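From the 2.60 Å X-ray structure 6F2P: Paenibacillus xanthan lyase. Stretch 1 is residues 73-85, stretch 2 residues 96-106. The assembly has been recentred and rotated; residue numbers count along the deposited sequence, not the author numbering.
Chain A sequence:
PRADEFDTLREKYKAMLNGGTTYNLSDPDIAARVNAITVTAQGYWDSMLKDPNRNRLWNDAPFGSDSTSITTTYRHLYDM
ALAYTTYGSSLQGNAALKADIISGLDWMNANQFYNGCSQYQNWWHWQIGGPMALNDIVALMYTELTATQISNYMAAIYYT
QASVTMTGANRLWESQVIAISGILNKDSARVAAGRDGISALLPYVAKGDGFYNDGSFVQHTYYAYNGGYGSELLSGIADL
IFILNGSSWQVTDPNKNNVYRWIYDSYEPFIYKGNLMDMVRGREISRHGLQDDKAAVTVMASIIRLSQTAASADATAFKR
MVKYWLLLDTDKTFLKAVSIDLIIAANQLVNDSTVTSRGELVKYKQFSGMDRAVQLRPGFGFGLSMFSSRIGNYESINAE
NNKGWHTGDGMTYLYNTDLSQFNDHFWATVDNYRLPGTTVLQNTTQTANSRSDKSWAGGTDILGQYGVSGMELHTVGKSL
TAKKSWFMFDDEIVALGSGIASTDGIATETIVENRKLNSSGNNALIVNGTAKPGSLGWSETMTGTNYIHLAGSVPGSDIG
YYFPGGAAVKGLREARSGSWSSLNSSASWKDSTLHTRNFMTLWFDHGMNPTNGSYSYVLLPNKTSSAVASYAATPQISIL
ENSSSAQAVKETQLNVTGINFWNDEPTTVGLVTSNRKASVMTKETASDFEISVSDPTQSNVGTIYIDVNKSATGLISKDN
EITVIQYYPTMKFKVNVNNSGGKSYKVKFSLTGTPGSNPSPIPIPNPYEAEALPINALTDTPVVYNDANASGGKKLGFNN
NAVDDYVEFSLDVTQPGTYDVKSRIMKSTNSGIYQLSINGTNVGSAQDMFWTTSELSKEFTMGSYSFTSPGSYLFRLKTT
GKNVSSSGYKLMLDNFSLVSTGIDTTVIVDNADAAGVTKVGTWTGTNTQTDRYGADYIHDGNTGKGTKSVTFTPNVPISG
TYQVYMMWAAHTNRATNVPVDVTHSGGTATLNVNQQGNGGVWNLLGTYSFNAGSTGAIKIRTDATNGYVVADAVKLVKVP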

ATOM      1  N   THR A  73     -18.644  39.540  -0.799  1.00 17.68           N
ATOM      2  CA  THR A  73     -19.593  40.446  -1.422  1.00 16.74           C
ATOM      3  C   THR A  73     -20.356  39.728  -2.526  1.00 20.03           C
ATOM      4  O   THR A  73     -21.595  39.768  -2.558  1.00 16.61           O
ATOM      5  CB  THR A  73     -18.888  41.691  -2.003  1.00 20.04           C
ATOM      6  OG1 THR A  73     -18.221  42.406  -0.954  1.00 18.58           O
ATOM      7  CG2 THR A  73     -19.890  42.599  -2.680  1.00 15.22           C
ATOM      8  N   TYR A  74     -19.619  39.057  -3.419  1.00 17.37           N
ATOM      9  CA  TYR A  74     -20.245  38.389  -4.560  1.00 12.55           C
ATOM     10  C   TYR A  74     -21.102  37.206  -4.132  1.00 13.07           C
ATOM     11  O   TYR A  74     -22.105  36.908  -4.774  1.00 14.66           O
ATOM     12  CB  TYR A  74     -19.218  37.947  -5.594  1.00 13.48           C
ATOM     13  CG  TYR A  74     -18.749  39.047  -6.516  1.00 12.75           C
ATOM     14  CD1 TYR A  74     -19.653  39.842  -7.206  1.00 12.05           C
ATOM     15  CD2 TYR A  74     -17.394  39.290  -6.699  1.00 12.38           C
ATOM     16  CE1 TYR A  74     -19.215  40.860  -8.058  1.00 11.03           C
ATOM     17  CE2 TYR A  74     -16.951  40.294  -7.541  1.00 12.71           C
ATOM     18  CZ  TYR A  74     -17.861  41.076  -8.215  1.00 12.40           C
ATOM     19  OH  TYR A  74     -17.407  42.072  -9.050  1.00 15.46           O
ATOM     20  N   ARG A  75     -20.728  36.532  -3.051  1.00 12.53           N
ATOM     21  CA  ARG A  75     -21.587  35.462  -2.550  1.00 15.72           C
ATOM     22  C   ARG A  75     -22.905  36.031  -2.027  1.00 20.37           C
ATOM     23  O   ARG A  75     -23.979  35.474  -2.290  1.00 22.58           O
ATOM     24  CB  ARG A  75     -20.880  34.608  -1.492  1.00 14.49           C
ATOM     25  CG  ARG A  75     -19.701  33.844  -2.054  1.00 24.04           C
ATOM     26  CD  ARG A  75     -19.076  32.852  -1.086  1.00 25.73           C
ATOM     27  NE  ARG A  75     -18.162  31.972  -1.813  1.00 34.93           N
ATOM     28  CZ  ARG A  75     -17.444  30.995  -1.267  1.00 37.22           C
ATOM     29  NH1 ARG A  75     -17.522  30.756   0.036  1.00 32.55           N
ATOM     30  NH2 ARG A  75     -16.645  30.253  -2.033  1.00 30.47           N
ATOM     31  N   HIS A  76     -22.825  37.146  -1.302  1.00 19.48           N
ATOM     32  CA  HIS A  76     -24.028  37.823  -0.824  1.00 21.72           C
ATOM     33  C   HIS A  76     -24.926  38.203  -1.996  1.00 20.13           C
ATOM     34  O   HIS A  76     -26.122  37.885  -1.987  1.00 18.20           O
ATOM     35  CB  HIS A  76     -23.675  39.052   0.002  1.00 16.97           C
ATOM     36  CG  HIS A  76     -23.022  38.732   1.305  1.00 21.88           C
ATOM     37  ND1 HIS A  76     -22.951  37.451   1.804  1.00 26.83           N
ATOM     38  CD2 HIS A  76     -22.409  39.525   2.219  1.00 23.22           C
ATOM     39  CE1 HIS A  76     -22.314  37.466   2.969  1.00 23.97           C
ATOM     40  NE2 HIS A  76     -21.982  38.716   3.237  1.00 19.49           N
ATOM     41  N   LEU A  77     -24.345  38.867  -3.000  1.00 14.66           N
ATOM     42  CA  LEU A  77     -25.053  39.173  -4.248  1.00 16.17           C
ATOM     43  C   LEU A  77     -25.637  37.926  -4.920  1.00 18.36           C
ATOM     44  O   LEU A  77     -26.776  37.940  -5.394  1.00 20.93           O
ATOM     45  CB  LEU A  77     -24.141  39.913  -5.226  1.00 13.81           C
ATOM     46  CG  LEU A  77     -23.847  41.368  -4.864  1.00 16.45           C
ATOM     47  CD1 LEU A  77     -22.746  41.928  -5.741  1.00 12.92           C
ATOM     48  CD2 LEU A  77     -25.113  42.212  -4.981  1.00 16.49           C
ATOM     49  N   TYR A  78     -24.871  36.841  -4.944  1.00 15.82           N
ATOM     50  CA  TYR A  78     -25.385  35.604  -5.505  1.00 15.77           C
ATOM     51  C   TYR A  78     -26.644  35.115  -4.789  1.00 16.38           C
ATOM     52  O   TYR A  78     -27.606  34.685  -5.436  1.00 12.06           O
ATOM     53  CB  TYR A  78     -24.335  34.496  -5.500  1.00 16.85           C
ATOM     54  CG  TYR A  78     -24.932  33.186  -5.947  1.00 18.29           C
ATOM     55  CD1 TYR A  78     -25.223  32.956  -7.287  1.00 17.15           C
ATOM     56  CD2 TYR A  78     -25.254  32.199  -5.030  1.00 17.49           C
ATOM     57  CE1 TYR A  78     -25.799  31.767  -7.700  1.00 18.00           C
ATOM     58  CE2 TYR A  78     -25.833  31.001  -5.436  1.00 19.30           C
ATOM     59  CZ  TYR A  78     -26.101  30.792  -6.772  1.00 20.81           C
ATOM     60  OH  TYR A  78     -26.666  29.605  -7.180  1.00 24.77           O
ATOM     61  N   ASP A  79     -26.630  35.158  -3.459  1.00 20.51           N
ATOM     62  CA  ASP A  79     -27.768  34.666  -2.681  1.00 22.65           C
ATOM     63  C   ASP A  79     -29.028  35.428  -3.049  1.00 17.97           C
ATOM     64  O   ASP A  79     -30.091  34.833  -3.192  1.00 18.42           O
ATOM     65  CB  ASP A  79     -27.515  34.772  -1.173  1.00 21.52           C
ATOM     66  CG  ASP A  79     -26.509  33.746  -0.674  1.00 27.38           C
ATOM     67  OD1 ASP A  79     -26.293  32.732  -1.374  1.00 25.30           O
ATOM     68  OD2 ASP A  79     -25.940  33.945   0.421  1.00 28.02           O
ATOM     69  N   MET A  80     -28.891  36.743  -3.210  1.00 19.22           N
ATOM     70  CA  MET A  80     -30.011  37.611  -3.570  1.00 20.54           C
ATOM     71  C   MET A  80     -30.503  37.278  -4.976  1.00 18.75           C
ATOM     72  O   MET A  80     -31.705  37.098  -5.207  1.00 17.59           O
ATOM     73  CB  MET A  80     -29.598  39.085  -3.470  1.00 13.65           C
ATOM     74  CG  MET A  80     -29.223  39.517  -2.063  1.00 16.66           C
ATOM     75  SD  MET A  80     -28.316  41.085  -1.979  1.00 22.20           S
ATOM     76  CE  MET A  80     -29.551  42.236  -2.578  1.00 17.10           C
ATOM     77  N   ALA A  81     -29.559  37.196  -5.907  1.00 17.08           N
ATOM     78  CA  ALA A  81     -29.850  36.787  -7.277  1.00 16.79           C
ATOM     79  C   ALA A  81     -30.570  35.433  -7.323  1.00 16.29           C
ATOM     80  O   ALA A  81     -31.465  35.223  -8.143  1.00 18.47           O
ATOM     81  CB  ALA A  81     -28.563  36.751  -8.099  1.00 12.17           C
ATOM     82  N   LEU A  82     -30.190  34.528  -6.426  1.00 14.87           N
ATOM     83  CA  LEU A  82     -30.794  33.209  -6.377  1.00 16.25           C
ATOM     84  C   LEU A  82     -32.280  33.297  -6.049  1.00 18.80           C
ATOM     85  O   LEU A  82     -33.111  32.725  -6.755  1.00 22.05           O
ATOM     86  CB  LEU A  82     -30.080  32.311  -5.363  1.00 19.28           C
ATOM     87  CG  LEU A  82     -30.519  30.837  -5.312  1.00 22.29           C
ATOM     88  CD1 LEU A  82     -30.377  30.147  -6.666  1.00 18.17           C
ATOM     89  CD2 LEU A  82     -29.750  30.058  -4.258  1.00 14.83           C
ATOM     90  N   ALA A  83     -32.618  34.004  -4.977  1.00 20.34           N
ATOM     91  CA  ALA A  83     -34.024  34.161  -4.610  1.00 23.87           C
ATOM     92  C   ALA A  83     -34.762  34.905  -5.714  1.00 20.12           C
ATOM     93  O   ALA A  83     -35.905  34.585  -6.036  1.00 16.89           O
ATOM     94  CB  ALA A  83     -34.170  34.889  -3.284  1.00 15.33           C
ATOM     95  N   TYR A  84     -34.091  35.895  -6.292  1.00 18.55           N
ATOM     96  CA  TYR A  84     -34.677  36.666  -7.371  1.00 20.31           C
ATOM     97  C   TYR A  84     -35.182  35.775  -8.500  1.00 26.53           C
ATOM     98  O   TYR A  84     -36.214  36.068  -9.109  1.00 26.16           O
ATOM     99  CB  TYR A  84     -33.683  37.681  -7.928  1.00 18.45           C
ATOM    100  CG  TYR A  84     -34.241  38.423  -9.111  1.00 22.72           C
ATOM    101  CD1 TYR A  84     -35.226  39.387  -8.941  1.00 27.06           C
ATOM    102  CD2 TYR A  84     -33.804  38.147 -10.402  1.00 24.28           C
ATOM    103  CE1 TYR A  84     -35.755  40.069 -10.024  1.00 28.41           C
ATOM    104  CE2 TYR A  84     -34.327  38.823 -11.491  1.00 31.28           C
ATOM    105  CZ  TYR A  84     -35.305  39.783 -11.293  1.00 29.67           C
ATOM    106  OH  TYR A  84     -35.834  40.461 -12.360  1.00 36.30           O
ATOM    107  N   THR A  85     -34.462  34.683  -8.762  1.00 21.38           N
ATOM    108  CA  THR A  85     -34.761  33.828  -9.910  1.00 16.30           C
ATOM    109  C   THR A  85     -35.346  32.476  -9.526  1.00 19.22           C
ATOM    110  O   THR A  85     -35.550  31.625 -10.384  1.00 23.45           O
ATOM    111  CB  THR A  85     -33.503  33.561 -10.745  1.00 17.05           C
ATOM    112  OG1 THR A  85     -32.517  32.925  -9.928  1.00 18.90           O
ATOM    113  CG2 THR A  85     -32.928  34.852 -11.269  1.00 17.43           C
ATOM    114  N   ALA A  96     -37.247  45.766  -7.035  1.00 18.71           N
ATOM    115  CA  ALA A  96     -36.347  46.510  -6.166  1.00 20.30           C
ATOM    116  C   ALA A  96     -35.113  45.664  -5.874  1.00 23.40           C
ATOM    117  O   ALA A  96     -33.991  46.167  -5.891  1.00 21.39           O
ATOM    118  CB  ALA A  96     -37.050  46.898  -4.889  1.00 17.16           C
ATOM    119  N   LEU A  97     -35.334  44.374  -5.615  1.00 25.58           N
ATOM    120  CA  LEU A  97     -34.250  43.405  -5.435  1.00 20.18           C
ATOM    121  C   LEU A  97     -33.336  43.393  -6.656  1.00 20.59           C
ATOM    122  O   LEU A  97     -32.122  43.541  -6.526  1.00 20.23           O
ATOM    123  CB  LEU A  97     -34.824  42.006  -5.202  1.00 19.70           C
ATOM    124  CG  LEU A  97     -33.836  40.891  -4.862  1.00 19.24           C
ATOM    125  CD1 LEU A  97     -32.965  41.330  -3.705  1.00 18.06           C
ATOM    126  CD2 LEU A  97     -34.583  39.604  -4.519  1.00 15.27           C
ATOM    127  N   LYS A  98     -33.935  43.226  -7.835  1.00 20.90           N
ATOM    128  CA  LYS A  98     -33.215  43.278  -9.107  1.00 21.05           C
ATOM    129  C   LYS A  98     -32.320  44.514  -9.192  1.00 23.74           C
ATOM    130  O   LYS A  98     -31.121  44.410  -9.465  1.00 24.41           O
ATOM    131  CB  LYS A  98     -34.201  43.257 -10.282  1.00 22.65           C
ATOM    132  CG  LYS A  98     -33.573  43.518 -11.656  1.00 25.00           C
ATOM    133  CD  LYS A  98     -34.613  43.407 -12.775  1.00 24.93           C
ATOM    134  CE  LYS A  98     -34.760  44.716 -13.556  1.00 35.30           C
ATOM    135  NZ  LYS A  98     -33.913  44.765 -14.790  1.00 29.95           N
ATOM    136  N   ALA A  99     -32.907  45.679  -8.932  1.00 21.83           N
ATOM    137  CA  ALA A  99     -32.176  46.938  -9.028  1.00 20.13           C
ATOM    138  C   ALA A  99     -30.999  46.975  -8.067  1.00 18.13           C
ATOM    139  O   ALA A  99     -29.922  47.453  -8.417  1.00 21.22           O
ATOM    140  CB  ALA A  99     -33.107  48.119  -8.785  1.00 16.23           C
ATOM    141  N   ASP A 100     -31.204  46.467  -6.855  1.00 18.31           N
ATOM    142  CA  ASP A 100     -30.150  46.493  -5.848  1.00 18.37           C
ATOM    143  C   ASP A 100     -29.018  45.529  -6.189  1.00 24.80           C
ATOM    144  O   ASP A 100     -27.839  45.837  -5.978  1.00 23.02           O
ATOM    145  CB  ASP A 100     -30.715  46.228  -4.454  1.00 21.78           C
ATOM    146  CG  ASP A 100     -31.342  47.473  -3.838  1.00 26.17           C
ATOM    147  OD1 ASP A 100     -30.938  48.588  -4.234  1.00 27.31           O
ATOM    148  OD2 ASP A 100     -32.232  47.338  -2.968  1.00 25.06           O
ATOM    149  N   ILE A 101     -29.385  44.374  -6.739  1.00 21.03           N
ATOM    150  CA  ILE A 101     -28.398  43.427  -7.215  1.00 18.03           C
ATOM    151  C   ILE A 101     -27.537  44.061  -8.296  1.00 20.19           C
ATOM    152  O   ILE A 101     -26.305  44.053  -8.208  1.00 20.40           O
ATOM    153  CB  ILE A 101     -29.053  42.168  -7.770  1.00 22.14           C
ATOM    154  CG1 ILE A 101     -29.754  41.414  -6.647  1.00 21.49           C
ATOM    155  CG2 ILE A 101     -28.013  41.279  -8.399  1.00 18.65           C
ATOM    156  CD1 ILE A 101     -30.628  40.307  -7.130  1.00 17.16           C
ATOM    157  N   ILE A 102     -28.185  44.640  -9.298  1.00 19.32           N
ATOM    158  CA  ILE A 102     -27.465  45.150 -10.461  1.00 19.12           C
ATOM    159  C   ILE A 102     -26.584  46.348 -10.123  1.00 22.55           C
ATOM    160  O   ILE A 102     -25.450  46.459 -10.616  1.00 17.15           O
ATOM    161  CB  ILE A 102     -28.418  45.490 -11.609  1.00 18.12           C
ATOM    162  CG1 ILE A 102     -29.162  44.223 -12.044  1.00 15.53           C
ATOM    163  CG2 ILE A 102     -27.652  46.117 -12.763  1.00 16.08           C
ATOM    164  CD1 ILE A 102     -29.900  44.349 -13.347  1.00 17.30           C
ATOM    165  N   SER A 103     -27.103  47.231  -9.272  1.00 25.23           N
ATOM    166  CA  SER A 103     -26.340  48.384  -8.807  1.00 17.40           C
ATOM    167  C   SER A 103     -25.108  47.904  -8.047  1.00 23.19           C
ATOM    168  O   SER A 103     -24.014  48.456  -8.200  1.00 18.91           O
ATOM    169  CB  SER A 103     -27.200  49.264  -7.913  1.00 16.58           C
ATOM    170  OG  SER A 103     -26.404  50.224  -7.232  1.00 29.63           O
ATOM    171  N   GLY A 104     -25.296  46.867  -7.231  1.00 21.00           N
ATOM    172  CA  GLY A 104     -24.186  46.224  -6.555  1.00 19.33           C
ATOM    173  C   GLY A 104     -23.117  45.774  -7.537  1.00 20.24           C
ATOM    174  O   GLY A 104     -21.931  46.040  -7.335  1.00 20.46           O
ATOM    175  N   LEU A 105     -23.530  45.106  -8.611  1.00 19.31           N
ATOM    176  CA  LEU A 105     -22.575  44.611  -9.606  1.00 21.76           C
ATOM    177  C   LEU A 105     -21.826  45.758 -10.279  1.00 21.04           C
ATOM    178  O   LEU A 105     -20.610  45.701 -10.472  1.00 22.16           O
ATOM    179  CB  LEU A 105     -23.275  43.748 -10.657  1.00 17.95           C
ATOM    180  CG  LEU A 105     -23.902  42.431 -10.192  1.00 18.44           C
ATOM    181  CD1 LEU A 105     -24.731  41.831 -11.318  1.00 19.67           C
ATOM    182  CD2 LEU A 105     -22.824  41.450  -9.723  1.00 16.48           C
ATOM    183  N   ASP A 106     -22.558  46.810 -10.618  1.00 20.47           N
ATOM    184  CA  ASP A 106     -21.951  47.938 -11.298  1.00 20.84           C
ATOM    185  C   ASP A 106     -21.050  48.723 -10.372  1.00 17.81           C
ATOM    186  O   ASP A 106     -20.039  49.286 -10.797  1.00 17.07           O
ATOM    187  CB  ASP A 106     -23.025  48.811 -11.916  1.00 17.52           C
ATOM    188  CG  ASP A 106     -23.596  48.192 -13.173  1.00 26.86           C
ATOM    189  OD1 ASP A 106     -22.800  47.577 -13.923  1.00 25.67           O
ATOM    190  OD2 ASP A 106     -24.821  48.307 -13.405  1.00 27.98           O
TER
HETATM  191  O   HOH W   1     -18.718  43.279 -10.997  1.00 16.40           O

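Two helices that run in roughly opposite directions can pack chiefly through apolar contacts, with no direct hydrogen bond between them, and this pair from a Paenibacillus xanthan lyase illustrates the principle. At the centre lies Ile101. Its CA-to-CB bond points sideways, but with chi1 in m and chi2 in t the side chain reaches across to the partner helix, where Ile101 CD1 comes to 3.5 Å from Ala81 N and 3.7 Å from Met80 C. The methyl therefore packs against backbone as well as side chains. Ala81 N is already bonded to Leu77 O within its own helix, at 2.9 Å, so the apolar methyl deprives it of no partner. Around this tip, Met80 CB lies 3.9 Å from Ile101 CG1, and Tyr84 CB lies 4.1 Å from Ile101 CD1.

Toward the start of the second stretch, Leu97 carries the apolar surface onward. Met80 CE approaches Leu97 CD1 at 3.7 Å, while Leu97 CD2 lies 4.0 Å from Tyr84 CB and sits at the edge of the tyrosine ring. In the other direction, Leu77 CD1 meets Leu105 CD2 at 4.0 Å, and the same leucine methyl, Leu105 CD2, lies 4.0 Å from Tyr74 CE1, near the plane of that ring.

The axes approach to 9.9 Å and their directions differ by 151°, so residues later in one helix face residues earlier in the other: Leu77 CA is 6.2 Å from Ile101 CA, and Tyr84 CA is 7.0 Å from Lys98 CA. Gly104 helps to accommodate the fit. A CB built there would point toward the first helix and fall 2.9 Å from Leu77 CD2, a clash; its absence leaves room for the leucine, whose CD2 also rests 3.9 Å from Ile101 O.

No direct hydrogen bond joins the stretches. Each helix satisfies much of its backbone internally, as in Tyr84 N to Met80 O at 2.9 Å and Leu105 N to Ile101 O at 3.0 Å, and together the two surfaces bury 520 Å².

Polar groups appear at the margins. At one, the Tyr84 ring places a face over Lys98 CA, and Tyr84 OH lies 3.2 Å from Lys98 CD, a contact with the aliphatic part of the lysine; Lys98 NZ is hydrogen-bonded elsewhere in the structure. At the other, a water bridges the helices: its O lies 2.6 Å from Tyr74 OH and donates to Leu105 O at 3.1 Å.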